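PDB 1U9C: Apc35852 from Geobacillus stearothermophilus, which is of unknown function but belongs to the DJ-1/PfpI family, whose members include chaperones, glyoxalases and cysteine proteases. Local coordinates for residues Ile93-Gly98 and Tyr113-Phe118; Phe103-Asn108 and Gly131-Val136; Asp86-Asp91 and Ala119-Ile124. All coordinates share one frame; numbering follows the deposited sequence.

Contact 1 of 3, residues Ile93-Gly98 and Tyr113-Phe118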
ATOM      1  N   ILE A  93       2.532  -7.502   5.186  1.00 19.45           N
ATOM      2  CA  ILE A  93       3.087  -6.223   4.654  1.00 19.61           C
ATOM      3  C   ILE A  93       1.872  -5.431   4.236  1.00 19.01           C
ATOM      4  O   ILE A  93       0.882  -5.937   3.685  1.00 20.66           O
ATOM      5  CB  ILE A  93       4.070  -6.507   3.480  1.00 19.35           C
ATOM      6  CG1 ILE A  93       4.696  -5.188   3.024  1.00 20.49           C
ATOM      7  CG2 ILE A  93       3.430  -7.211   2.314  1.00 20.07           C
ATOM      8  CD1 ILE A  93       5.815  -5.439   1.976  1.00 21.10           C
ATOM      9  N   PHE A  94       1.975  -4.102   4.488  1.00 20.10           N
ATOM     10  CA  PHE A  94       0.926  -3.147   4.171  1.00 18.45           C
ATOM     11  C   PHE A  94       1.499  -1.972   3.385  1.00 20.25           C
ATOM     12  O   PHE A  94       2.420  -1.336   3.868  1.00 19.85           O
ATOM     13  CB  PHE A  94       0.299  -2.666   5.492  1.00 20.50           C
ATOM     14  CG  PHE A  94      -1.021  -1.966   5.314  1.00 20.32           C
ATOM     15  CD1 PHE A  94      -2.217  -2.629   5.523  1.00 21.05           C
ATOM     16  CD2 PHE A  94      -1.093  -0.643   4.856  1.00 20.62           C
ATOM     17  CE1 PHE A  94      -3.422  -1.991   5.320  1.00 20.88           C
ATOM     18  CE2 PHE A  94      -2.311  -0.035   4.654  1.00 21.06           C
ATOM     19  CZ  PHE A  94      -3.463  -0.739   4.896  1.00 21.44           C
ATOM     20  N   LEU A  95       0.919  -1.705   2.230  1.00 18.32           N
ATOM     21  CA  LEU A  95       1.351  -0.621   1.324  1.00 18.30           C
ATOM     22  C   LEU A  95       0.326   0.463   1.218  1.00 18.65           C
ATOM     23  O   LEU A  95      -0.635   0.346   0.464  1.00 19.41           O
ATOM     24  CB  LEU A  95       1.610  -1.205  -0.089  1.00 19.88           C
ATOM     25  CG  LEU A  95       2.627  -2.330  -0.184  1.00 21.99           C
ATOM     26  CD1 LEU A  95       2.798  -2.758  -1.645  1.00 22.18           C
ATOM     27  CD2 LEU A  95       3.859  -2.075   0.449  1.00 22.72           C
ATOM     28  N   PRO A  96       0.475   1.542   1.992  1.00 18.47           N
ATOM     29  CA  PRO A  96      -0.339   2.709   1.762  1.00 19.73           C
ATOM     30  C   PRO A  96      -0.036   3.301   0.390  1.00 19.50           C
ATOM     31  O   PRO A  96       0.958   3.027  -0.255  1.00 20.69           O
ATOM     32  CB  PRO A  96       0.145   3.661   2.860  1.00 20.51           C
ATOM     33  CG  PRO A  96       0.710   2.777   3.922  1.00 20.10           C
ATOM     34  CD  PRO A  96       1.414   1.744   3.089  1.00 18.85           C
ATOM     35  N   GLY A  97      -0.922   4.220  -0.005  1.00 20.44           N
ATOM     36  CA  GLY A  97      -0.840   4.918  -1.304  1.00 20.73           C
ATOM     37  C   GLY A  97      -0.348   6.340  -1.295  1.00 21.12           C
ATOM     38  O   GLY A  97       0.562   6.714  -0.549  1.00 20.93           O
ATOM     39  N   GLY A  98      -0.991   7.143  -2.127  1.00 21.35           N
ATOM     40  CA  GLY A  98      -0.502   8.410  -2.608  1.00 21.07           C
ATOM     41  C   GLY A  98       0.027   8.205  -4.027  1.00 21.20           C
ATOM     42  O   GLY A  98       0.644   7.198  -4.315  1.00 21.52           O
ATOM     43  N   TYR A 113      11.317  -7.889  -4.602  1.00 20.95           N
ATOM     44  CA  TYR A 113      11.886  -9.036  -3.922  1.00 21.40           C
ATOM     45  C   TYR A 113      11.167  -9.350  -2.613  1.00 20.76           C
ATOM     46  O   TYR A 113      10.816 -10.474  -2.320  1.00 21.38           O
ATOM     47  CB  TYR A 113      13.354  -8.759  -3.625  1.00 23.25           C
ATOM     48  CG  TYR A 113      13.992  -9.927  -2.935  1.00 24.82           C
ATOM     49  CD1 TYR A 113      14.558 -10.957  -3.671  1.00 26.66           C
ATOM     50  CD2 TYR A 113      14.054  -9.997  -1.568  1.00 26.01           C
ATOM     51  CE1 TYR A 113      15.146 -12.044  -3.040  1.00 29.03           C
ATOM     52  CE2 TYR A 113      14.610 -11.091  -0.929  1.00 26.64           C
ATOM     53  CZ  TYR A 113      15.170 -12.098  -1.673  1.00 26.96           C
ATOM     54  OH  TYR A 113      15.749 -13.177  -1.019  1.00 30.16           O
ATOM     55  N   VAL A 114      10.892  -8.333  -1.805  1.00 19.95           N
ATOM     56  CA  VAL A 114      10.116  -8.475  -0.599  1.00 19.85           C
ATOM     57  C   VAL A 114       8.739  -9.021  -0.881  1.00 20.54           C
ATOM     58  O   VAL A 114       8.346 -10.004  -0.216  1.00 20.52           O
ATOM     59  CB  VAL A 114      10.087  -7.125   0.156  1.00 20.80           C
ATOM     60  CG1 VAL A 114       9.133  -7.221   1.293  1.00 20.96           C
ATOM     61  CG2 VAL A 114      11.470  -6.780   0.683  1.00 19.90           C
ATOM     62  N   LEU A 115       7.981  -8.491  -1.827  1.00 19.63           N
ATOM     63  CA  LEU A 115       6.623  -8.944  -2.089  1.00 21.43           C
ATOM     64  C   LEU A 115       6.687 -10.393  -2.589  1.00 20.61           C
ATOM     65  O   LEU A 115       5.824 -11.186  -2.222  1.00 20.40           O
ATOM     66  CB  LEU A 115       5.944  -8.057  -3.113  1.00 20.55           C
ATOM     67  CG  LEU A 115       5.524  -6.699  -2.570  1.00 21.34           C
ATOM     68  CD1 LEU A 115       5.220  -5.762  -3.673  1.00 22.03           C
ATOM     69  CD2 LEU A 115       4.334  -6.823  -1.621  1.00 22.42           C
ATOM     70  N   GLN A 116       7.674 -10.725  -3.400  1.00 21.04           N
ATOM     71  CA  GLN A 116       7.811 -12.125  -3.846  1.00 21.56           C
ATOM     72  C   GLN A 116       7.942 -13.072  -2.681  1.00 21.45           C
ATOM     73  O   GLN A 116       7.281 -14.153  -2.642  1.00 21.15           O
ATOM     74  CB  GLN A 116       9.026 -12.250  -4.749  1.00 21.27           C
ATOM     75  CG  GLN A 116       9.367 -13.707  -5.194  1.00 23.83           C
ATOM     76  CD  GLN A 116      10.379 -13.768  -6.281  1.00 26.25           C
ATOM     77  OE1 GLN A 116      11.494 -14.280  -6.101  1.00 35.21           O
ATOM     78  NE2 GLN A 116       9.997 -13.302  -7.445  1.00 24.63           N
ATOM     79  N   GLN A 117       8.777 -12.730  -1.712  1.00 20.59           N
ATOM     80  CA  GLN A 117       8.942 -13.619  -0.576  1.00 21.72           C
ATOM     81  C   GLN A 117       7.694 -13.724   0.272  1.00 21.43           C
ATOM     82  O   GLN A 117       7.316 -14.823   0.753  1.00 21.19           O
ATOM     83  CB  GLN A 117      10.123 -13.185   0.268  1.00 22.36           C
ATOM     84  CG  GLN A 117      11.391 -13.317  -0.448  1.00 26.07           C
ATOM     85  CD  GLN A 117      11.758 -14.778  -0.734  1.00 29.14           C
ATOM     86  OE1 GLN A 117      11.777 -15.568   0.193  1.00 31.68           O
ATOM     87  NE2 GLN A 117      11.973 -15.109  -1.969  1.00 32.54           N
ATOM     88  N   PHE A 118       7.033 -12.593   0.542  1.00 20.16           N
ATOM     89  CA  PHE A 118       5.759 -12.658   1.245  1.00 20.91           C
ATOM     90  C   PHE A 118       4.774 -13.580   0.549  1.00 21.29           C
ATOM     91  O   PHE A 118       4.088 -14.377   1.202  1.00 20.36           O
ATOM     92  CB  PHE A 118       5.128 -11.260   1.447  1.00 20.38           C
ATOM     93  CG  PHE A 118       5.639 -10.528   2.687  1.00 20.93           C
ATOM     94  CD1 PHE A 118       6.892  -9.958   2.675  1.00 21.47           C
ATOM     95  CD2 PHE A 118       4.868 -10.351   3.769  1.00 21.89           C
ATOM     96  CE1 PHE A 118       7.341  -9.218   3.779  1.00 22.36           C
ATOM     97  CE2 PHE A 118       5.335  -9.641   4.896  1.00 20.79           C
ATOM     98  CZ  PHE A 118       6.563  -9.067   4.851  1.00 20.37           C
TER

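Contact 2 of 3, residues Phe103-Asn108 and Gly131-Val136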
ATOM      1  N   PHE A 103       5.477   6.203  -8.892  1.00 20.86           N
ATOM      2  CA  PHE A 103       6.823   6.513  -9.394  1.00 19.75           C
ATOM      3  C   PHE A 103       7.980   5.808  -8.693  1.00 22.17           C
ATOM      4  O   PHE A 103       9.080   5.732  -9.263  1.00 27.39           O
ATOM      5  CB  PHE A 103       7.070   8.008  -9.274  1.00 20.30           C
ATOM      6  CG  PHE A 103       6.093   8.821 -10.049  1.00 19.69           C
ATOM      7  CD1 PHE A 103       6.330   9.129 -11.374  1.00 21.43           C
ATOM      8  CD2 PHE A 103       4.918   9.228  -9.472  1.00 20.53           C
ATOM      9  CE1 PHE A 103       5.431   9.842 -12.112  1.00 20.02           C
ATOM     10  CE2 PHE A 103       4.019   9.954 -10.181  1.00 22.49           C
ATOM     11  CZ  PHE A 103       4.248  10.243 -11.526  1.00 21.88           C
ATOM     12  N   ASP A 104       7.816   5.369  -7.462  1.00 19.31           N
ATOM     13  CA  ASP A 104       8.923   4.691  -6.767  1.00 19.38           C
ATOM     14  C   ASP A 104       8.581   3.266  -6.286  1.00 18.53           C
ATOM     15  O   ASP A 104       9.505   2.617  -5.796  1.00 19.21           O
ATOM     16  CB  ASP A 104       9.556   5.515  -5.611  1.00 18.50           C
ATOM     17  CG  ASP A 104       8.648   5.821  -4.442  1.00 19.06           C
ATOM     18  OD1 ASP A 104       7.444   5.516  -4.484  1.00 20.46           O
ATOM     19  OD2 ASP A 104       9.202   6.324  -3.401  1.00 20.28           O
ATOM     20  N   PHE A 105       7.355   2.773  -6.428  1.00 19.84           N
ATOM     21  CA  PHE A 105       7.073   1.372  -6.098  1.00 19.45           C
ATOM     22  C   PHE A 105       7.197   0.366  -7.256  1.00 19.84           C
ATOM     23  O   PHE A 105       7.774  -0.680  -7.029  1.00 19.81           O
ATOM     24  CB  PHE A 105       5.645   1.190  -5.508  1.00 20.82           C
ATOM     25  CG  PHE A 105       5.475   1.558  -4.060  1.00 19.72           C
ATOM     26  CD1 PHE A 105       6.435   2.199  -3.306  1.00 19.88           C
ATOM     27  CD2 PHE A 105       4.305   1.157  -3.401  1.00 20.73           C
ATOM     28  CE1 PHE A 105       6.258   2.453  -1.960  1.00 20.57           C
ATOM     29  CE2 PHE A 105       4.123   1.431  -2.081  1.00 20.90           C
ATOM     30  CZ  PHE A 105       5.069   2.058  -1.352  1.00 20.73           C
ATOM     31  N   PRO A 106       6.615   0.593  -8.440  1.00 20.44           N
ATOM     32  CA  PRO A 106       6.492  -0.511  -9.379  1.00 20.50           C
ATOM     33  C   PRO A 106       7.778  -1.120  -9.843  1.00 20.72           C
ATOM     34  O   PRO A 106       7.794  -2.323 -10.191  1.00 22.62           O
ATOM     35  CB  PRO A 106       5.667   0.075 -10.510  1.00 22.78           C
ATOM     36  CG  PRO A 106       5.863   1.508 -10.445  1.00 25.39           C
ATOM     37  CD  PRO A 106       6.005   1.834  -8.975  1.00 21.07           C
ATOM     38  N   ASP A 107       8.837  -0.314  -9.997  1.00 20.35           N
ATOM     39  CA  ASP A 107      10.095  -0.779 -10.540  1.00 20.97           C
ATOM     40  C   ASP A 107      11.182  -0.906  -9.481  1.00 20.57           C
ATOM     41  O   ASP A 107      12.337  -1.117  -9.796  1.00 22.20           O
ATOM     42  CB  ASP A 107      10.536   0.171 -11.641  1.00 19.81           C
ATOM     43  CG  ASP A 107       9.573   0.173 -12.795  1.00 23.92           C
ATOM     44  OD1 ASP A 107       9.125  -0.907 -13.237  1.00 25.72           O
ATOM     45  OD2 ASP A 107       9.267   1.239 -13.360  1.00 27.61           O
ATOM     46  N   ASN A 108      10.810  -0.847  -8.209  1.00 19.84           N
ATOM     47  CA  ASN A 108      11.815  -0.966  -7.148  1.00 19.97           C
ATOM     48  C   ASN A 108      12.150  -2.429  -6.912  1.00 20.28           C
ATOM     49  O   ASN A 108      11.283  -3.207  -6.517  1.00 20.22           O
ATOM     50  CB  ASN A 108      11.322  -0.326  -5.877  1.00 20.33           C
ATOM     51  CG  ASN A 108      12.348  -0.349  -4.817  1.00 21.50           C
ATOM     52  OD1 ASN A 108      12.538  -1.389  -4.215  1.00 22.61           O
ATOM     53  ND2 ASN A 108      13.152   0.712  -4.685  1.00 19.55           N
ATOM     54  N   GLY A 131      -1.268   2.166  -3.570  1.00 21.92           N
ATOM     55  CA  GLY A 131      -0.359   1.157  -3.043  1.00 21.29           C
ATOM     56  C   GLY A 131      -0.197  -0.119  -3.845  1.00 19.98           C
ATOM     57  O   GLY A 131       0.914  -0.645  -3.886  1.00 20.67           O
ATOM     58  N   PRO A 132      -1.268  -0.631  -4.499  1.00 20.60           N
ATOM     59  CA  PRO A 132      -1.130  -1.802  -5.374  1.00 21.62           C
ATOM     60  C   PRO A 132      -0.143  -1.623  -6.515  1.00 21.68           C
ATOM     61  O   PRO A 132       0.166  -2.587  -7.172  1.00 20.79           O
ATOM     62  CB  PRO A 132      -2.549  -2.052  -5.895  1.00 21.47           C
ATOM     63  CG  PRO A 132      -3.407  -1.570  -4.704  1.00 22.01           C
ATOM     64  CD  PRO A 132      -2.684  -0.300  -4.268  1.00 22.21           C
ATOM     65  N   SER A 133       0.301  -0.388  -6.784  1.00 21.52           N
ATOM     66  CA  SER A 133       1.415  -0.167  -7.735  1.00 21.60           C
ATOM     67  C   SER A 133       2.639  -1.038  -7.435  1.00 21.48           C
ATOM     68  O   SER A 133       3.365  -1.445  -8.334  1.00 21.83           O
ATOM     69  CB  SER A 133       1.795   1.322  -7.816  1.00 21.96           C
ATOM     70  OG  SER A 133       2.253   1.796  -6.600  1.00 24.25           O
ATOM     71  N   GLY A 134       2.862  -1.338  -6.150  1.00 21.04           N
ATOM     72  CA  GLY A 134       3.994  -2.179  -5.749  1.00 21.94           C
ATOM     73  C   GLY A 134       3.841  -3.589  -6.300  1.00 22.52           C
ATOM     74  O   GLY A 134       4.822  -4.285  -6.457  1.00 25.71           O
ATOM     75  N   LEU A 135       2.607  -3.981  -6.618  1.00 24.17           N
ATOM     76  CA  LEU A 135       2.335  -5.345  -7.112  1.00 25.27           C
ATOM     77  C   LEU A 135       2.454  -5.496  -8.627  1.00 25.38           C
ATOM     78  O   LEU A 135       2.438  -6.635  -9.138  1.00 26.72           O
ATOM     79  CB  LEU A 135       0.929  -5.749  -6.719  1.00 25.99           C
ATOM     80  CG  LEU A 135       0.735  -6.036  -5.243  1.00 28.76           C
ATOM     81  CD1 LEU A 135      -0.737  -5.921  -4.847  1.00 29.35           C
ATOM     82  CD2 LEU A 135       1.285  -7.469  -4.960  1.00 32.44           C
ATOM     83  N   VAL A 136       2.537  -4.394  -9.377  1.00 24.97           N
ATOM     84  CA  VAL A 136       2.322  -4.486 -10.833  1.00 26.70           C
ATOM     85  C   VAL A 136       3.356  -5.392 -11.515  1.00 27.52           C
ATOM     86  O   VAL A 136       3.006  -6.136 -12.453  1.00 26.59           O
ATOM     87  CB  VAL A 136       2.247  -3.058 -11.457  1.00 27.82           C
ATOM     88  CG1 VAL A 136       2.528  -3.058 -12.938  1.00 30.62           C
ATOM     89  CG2 VAL A 136       0.858  -2.490 -11.139  1.00 29.35           C
TER
HETATM   90  O   HOH W   1       7.470  -3.497  -6.275  1.00 30.78           O
HETATM   91  O   HOH W   2       6.143  -4.146  -9.001  1.00 26.82           O

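Contact 3 of 3, residues Asp86-Asp91 and Ala119-Ile124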
ATOM      1  N   ASP A  86      14.019  -7.275   5.124  1.00 22.30           N
ATOM      2  CA  ASP A  86      12.578  -7.139   5.487  1.00 22.75           C
ATOM      3  C   ASP A  86      11.662  -8.124   4.802  1.00 23.30           C
ATOM      4  O   ASP A  86      10.452  -8.147   5.076  1.00 24.05           O
ATOM      5  CB  ASP A  86      12.097  -5.728   5.212  1.00 22.68           C
ATOM      6  CG  ASP A  86      12.833  -4.705   6.031  1.00 20.04           C
ATOM      7  OD1 ASP A  86      13.076  -4.877   7.260  1.00 24.88           O
ATOM      8  OD2 ASP A  86      13.173  -3.611   5.488  1.00 24.01           O
ATOM      9  N   ALA A  87      12.249  -8.999   3.936  1.00 23.48           N
ATOM     10  CA  ALA A  87      11.474 -10.041   3.286  1.00 25.50           C
ATOM     11  C   ALA A  87      11.053 -11.128   4.231  1.00 25.66           C
ATOM     12  O   ALA A  87      10.129 -11.867   3.906  1.00 29.21           O
ATOM     13  CB  ALA A  87      12.257 -10.667   2.159  1.00 25.30           C
ATOM     14  N   HIS A  88      11.677 -11.205   5.414  1.00 25.22           N
ATOM     15  CA  HIS A  88      11.378 -12.232   6.378  1.00 25.16           C
ATOM     16  C   HIS A  88      11.227 -11.615   7.757  1.00 24.77           C
ATOM     17  O   HIS A  88      11.671 -10.474   8.007  1.00 25.04           O
ATOM     18  CB  HIS A  88      12.482 -13.293   6.341  1.00 26.86           C
ATOM     19  CG  HIS A  88      12.546 -14.007   5.023  1.00 29.29           C
ATOM     20  ND1 HIS A  88      13.472 -13.708   4.047  1.00 32.46           N
ATOM     21  CD2 HIS A  88      11.732 -14.951   4.495  1.00 31.98           C
ATOM     22  CE1 HIS A  88      13.263 -14.488   2.994  1.00 33.78           C
ATOM     23  NE2 HIS A  88      12.206 -15.246   3.242  1.00 34.13           N
ATOM     24  N   GLY A  89      10.487 -12.314   8.617  1.00 25.04           N
ATOM     25  CA  GLY A  89      10.248 -11.890   9.996  1.00 25.30           C
ATOM     26  C   GLY A  89       8.932 -11.168  10.243  1.00 25.83           C
ATOM     27  O   GLY A  89       8.671 -10.759  11.367  1.00 28.13           O
ATOM     28  N   PHE A  90       8.091 -11.010   9.223  1.00 23.54           N
ATOM     29  CA  PHE A  90       6.813 -10.310   9.326  1.00 23.36           C
ATOM     30  C   PHE A  90       5.669 -11.184   8.883  1.00 23.75           C
ATOM     31  O   PHE A  90       5.786 -11.885   7.899  1.00 27.10           O
ATOM     32  CB  PHE A  90       6.838  -9.063   8.467  1.00 24.05           C
ATOM     33  CG  PHE A  90       7.825  -8.067   8.932  1.00 21.74           C
ATOM     34  CD1 PHE A  90       7.548  -7.229   9.982  1.00 22.91           C
ATOM     35  CD2 PHE A  90       9.085  -7.993   8.325  1.00 23.65           C
ATOM     36  CE1 PHE A  90       8.498  -6.370  10.471  1.00 25.06           C
ATOM     37  CE2 PHE A  90      10.038  -7.106   8.787  1.00 26.96           C
ATOM     38  CZ  PHE A  90       9.736  -6.289   9.857  1.00 26.46           C
ATOM     39  N   ASP A  91       4.530 -11.064   9.543  1.00 20.69           N
ATOM     40  CA  ASP A  91       3.312 -11.795   9.234  1.00 20.66           C
ATOM     41  C   ASP A  91       2.509 -11.157   8.132  1.00 18.15           C
ATOM     42  O   ASP A  91       1.739 -11.800   7.459  1.00 20.69           O
ATOM     43  CB  ASP A  91       2.500 -11.911  10.493  1.00 20.99           C
ATOM     44  CG  ASP A  91       3.282 -12.544  11.571  1.00 22.44           C
ATOM     45  OD1 ASP A  91       3.366 -13.809  11.582  1.00 24.81           O
ATOM     46  OD2 ASP A  91       3.854 -11.924  12.494  1.00 22.99           O
ATOM     47  N   ALA A 119       4.679 -13.474  -0.769  1.00 22.07           N
ATOM     48  CA  ALA A 119       3.755 -14.289  -1.577  1.00 21.80           C
ATOM     49  C   ALA A 119       4.163 -15.777  -1.496  1.00 21.51           C
ATOM     50  O   ALA A 119       3.353 -16.671  -1.144  1.00 24.00           O
ATOM     51  CB  ALA A 119       3.706 -13.786  -3.000  1.00 21.52           C
ATOM     52  N   GLU A 120       5.444 -16.013  -1.713  1.00 21.44           N
ATOM     53  CA  GLU A 120       5.972 -17.384  -1.656  1.00 20.82           C
ATOM     54  C   GLU A 120       5.707 -18.020  -0.326  1.00 20.75           C
ATOM     55  O   GLU A 120       5.580 -19.254  -0.244  1.00 20.66           O
ATOM     56  CB  GLU A 120       7.500 -17.372  -1.805  1.00 21.49           C
ATOM     57  CG  GLU A 120       8.010 -17.042  -3.187  1.00 23.56           C
ATOM     58  CD  GLU A 120       7.948 -18.209  -4.105  0.50 20.00           C
ATOM     59  OE1 GLU A 120       7.484 -17.959  -5.262  0.50 27.15           O
ATOM     60  OE2 GLU A 120       8.406 -19.328  -3.679  0.50 21.78           O
ATOM     61  N   ASP A 121       5.683 -17.215   0.728  1.00 19.65           N
ATOM     62  CA  ASP A 121       5.617 -17.729   2.075  1.00 19.48           C
ATOM     63  C   ASP A 121       4.220 -17.725   2.707  1.00 19.86           C
ATOM     64  O   ASP A 121       4.081 -18.032   3.884  1.00 18.76           O
ATOM     65  CB  ASP A 121       6.583 -16.971   2.997  1.00 20.56           C
ATOM     66  CG  ASP A 121       8.038 -17.125   2.550  1.00 23.68           C
ATOM     67  OD1 ASP A 121       8.366 -18.042   1.742  1.00 25.32           O
ATOM     68  OD2 ASP A 121       8.937 -16.340   2.936  1.00 29.94           O
ATOM     69  N   GLY A 122       3.202 -17.351   1.927  1.00 18.40           N
ATOM     70  CA  GLY A 122       1.826 -17.441   2.381  1.00 19.67           C
ATOM     71  C   GLY A 122       1.446 -16.367   3.386  1.00 19.48           C
ATOM     72  O   GLY A 122       0.502 -16.543   4.080  1.00 20.47           O
ATOM     73  N   ARG A 123       2.182 -15.273   3.382  1.00 19.76           N
ATOM     74  CA  ARG A 123       1.911 -14.218   4.342  1.00 19.54           C
ATOM     75  C   ARG A 123       0.934 -13.221   3.714  1.00 19.41           C
ATOM     76  O   ARG A 123       0.590 -13.276   2.538  1.00 20.62           O
ATOM     77  CB  ARG A 123       3.290 -13.657   4.757  1.00 21.67           C
ATOM     78  CG  ARG A 123       4.002 -14.742   5.762  1.00 26.35           C
ATOM     79  CD  ARG A 123       5.413 -14.406   6.160  1.00 28.04           C
ATOM     80  NE  ARG A 123       5.727 -14.706   7.566  0.50 31.69           N
ATOM     81  CZ  ARG A 123       6.964 -14.752   8.094  0.50 32.66           C
ATOM     82  NH1 ARG A 123       8.044 -14.535   7.353  0.50 34.00           N
ATOM     83  NH2 ARG A 123       7.119 -14.983   9.390  0.50 33.74           N
ATOM     84  N   ILE A 124       0.458 -12.323   4.544  1.00 19.99           N
ATOM     85  CA  ILE A 124      -0.585 -11.406   4.115  1.00 19.99           C
ATOM     86  C   ILE A 124       0.062 -10.203   3.387  1.00 21.67           C
ATOM     87  O   ILE A 124       1.085  -9.656   3.845  1.00 19.47           O
ATOM     88  CB  ILE A 124      -1.349 -10.950   5.335  1.00 21.61           C
ATOM     89  CG1 ILE A 124      -2.055 -12.125   6.011  1.00 20.58           C
ATOM     90  CG2 ILE A 124      -2.287  -9.805   4.948  1.00 21.54           C
ATOM     91  CD1 ILE A 124      -2.202 -11.983   7.444  1.00 27.04           C
TER
HETATM   92  O   HOH W   3       8.299 -13.807   4.156  1.00 36.67           O

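Contact 1 of 3, residues Ile93-Gly98 and Tyr113-Phe118
Ile93, on the strand, reaches into the apolar face that Val114, Leu115 and Phe118 present on helix 109-120. Its CB sits over one face of the Phe118 ring, 3.9 Å from the ring centroid and 20° off the normal, a CH-pi contact displaced toward the rim at CE2 and CZ. From CB the side chain forks. Ile93 CG2 stays with the ring, 3.7 Å from Phe118 CD2, and also meets Leu115 CD2 at 4.1 Å. CG1 runs anti to the backbone N (chi1 -176°) and the chain continues extended, which carries CD1 past the ring to the preceding turn of the helix. There Ile93 CD1 touches Val114 CG1 at 3.8 Å and comes near Leu115 CD2. The same methyl, Leu115 CD2, lies 4.3 Å from Leu95 CD1 and so spans both inward-facing residues of the strand. The contact has no hydrogen bond across it. An alanine in place of Phe118 would probably leave CB and CG2 of Ile93 without the ring they rest on and open a gap between strand and helix. The axes of strand 93-95 and helix 113-118 come within 10.8 Å at 134°, running roughly opposite ways but well off antiparallel. Helix 109-120 lies in the crossover, after the short helix 101-104, that joins strand 92-95 to its parallel neighbour 124-127, a beta-alpha-beta unit. Phe94 packs on Pro34 of helix 28-40, while strand 124-127 adds Ile125 beside both Ile93 and Leu115, and strand 7-12 adds Leu9 beside Ile93.

Contact 2 of 3, residues Phe103-Asn108 and Gly131-Val136
Phe105 and Pro106 lie against Ser133 and Gly134 in a buried, water-bridged contact between two non-strand segments of the DJ-1/PfpI fold. One is the turn leading from helix 101-104 into helix 109-120; the other is the helically wound segment that follows Cys129, the cysteine seen here as 3-sulfinoalanine just after strand 124-127, a position consistent with the nucleophile elbow of the family. Residues Phe105 to Asn108 form a type I beta turn with Pro106 at its second position, and Asn108 then N-caps helix 109-120 through OD1 to Leu111 N. The winding of 131-136 is held by bonds from each N to the O three residues back, from Gly134, Leu135 and Val136. The two backbones close to 4.7 Å between the CA atoms of Pro106 and Gly134; a side chain on Gly134 would be tight against Phe105 CD2. Phe105 CB meets Gly134 CA at 3.8 Å and Ser133 OG at 3.6 Å. The Ser133 hydroxyl lies between the backbone N and the carbonyl carbon (chi1 63°), on the Phe105 side, yet its hydrogen bond is to His130 O, with a weak one to Thr101 OG1. Gly131 O comes in the plane of the Phe105 ring at its edge, 3.9 Å from Phe105 CD2. Two waters bridge the backbones: one lies 2.9 Å from Phe105 O and 2.8 Å from Gly134 O, the other 2.7 Å from Pro106 O and also beside Gly134 O. Pro106 O additionally accepts from Gln112 NE2 and Asn137 ND2. Pro106 CA approaches Ser133 O at 3.4 Å in a CA-H...O contact with 127° at the hydrogen.

Contact 3 of 3, residues Asp86-Asp91 and Ala119-Ile124
Ile124 N donates to Asp91 O at 3.2 Å in a nearly straight bond, 170° at the hydrogen, where the two segments lead into neighbouring parallel strands. Farther out, a water ties three groups together: it lies 2.7 Å from Ala87 O and 2.9 Å from Asp121 OD2, and accepts from Arg123 NH1 at 3.3 Å, in the plane of the guanidinium at its edge. Phe90 O sits over one face of that guanidinium, 2.8 Å from Arg123 NE, but the angle is too poor for a hydrogen bond. A bend at chi3 (141°) sets NE in this position, and the methylene CD also lies against the same carbonyl. The Asp91 carboxylate stays 4.5 Å away, Asp91 OD1 to Arg123 NH2, beyond a salt bridge, while its OD2 accepts from Arg7 N. At the solvent-facing end Asp121 OD2 lies near the plane of the His88 ring at its edge, 3.5 Å from both His88 CD2 and His88 NE2; that NE2 has a weak hydrogen bond to Gln117 OE1. Gly122, at positive phi, ends helix 109-120 in a Schellman motif and turns the chain toward strand 124-127. Asp91 and Ile124 both rest on Leu220 of helix 209-221, while Phe90 packs on Phe118 of helix 109-120 and Leu9 of strand 7-12.

Contact 1 lies between the other two, its centre about 9 Å from each of theirs; contacts 2 and 3 are about 17 Å apart between centres and do not touch. Contact 3 joins the starts of the two parallel strands of the beta-alpha-beta unit packed in contact 1: Ile93 N lies 2.9 Å from Ile124 O, a probable hydrogen bond between the strands. At the other end Leu115 CD1 of contact 1 meets Gly134 O of contact 2 at 3.2 Å. The presumed active site is on this side: Gly98 N, in the loop after strand 92-95, hydrogen-bonds OD2 of oxidised Cys129, consistent with an oxyanion-hole role, and residues 131-136 follow that cysteine closely.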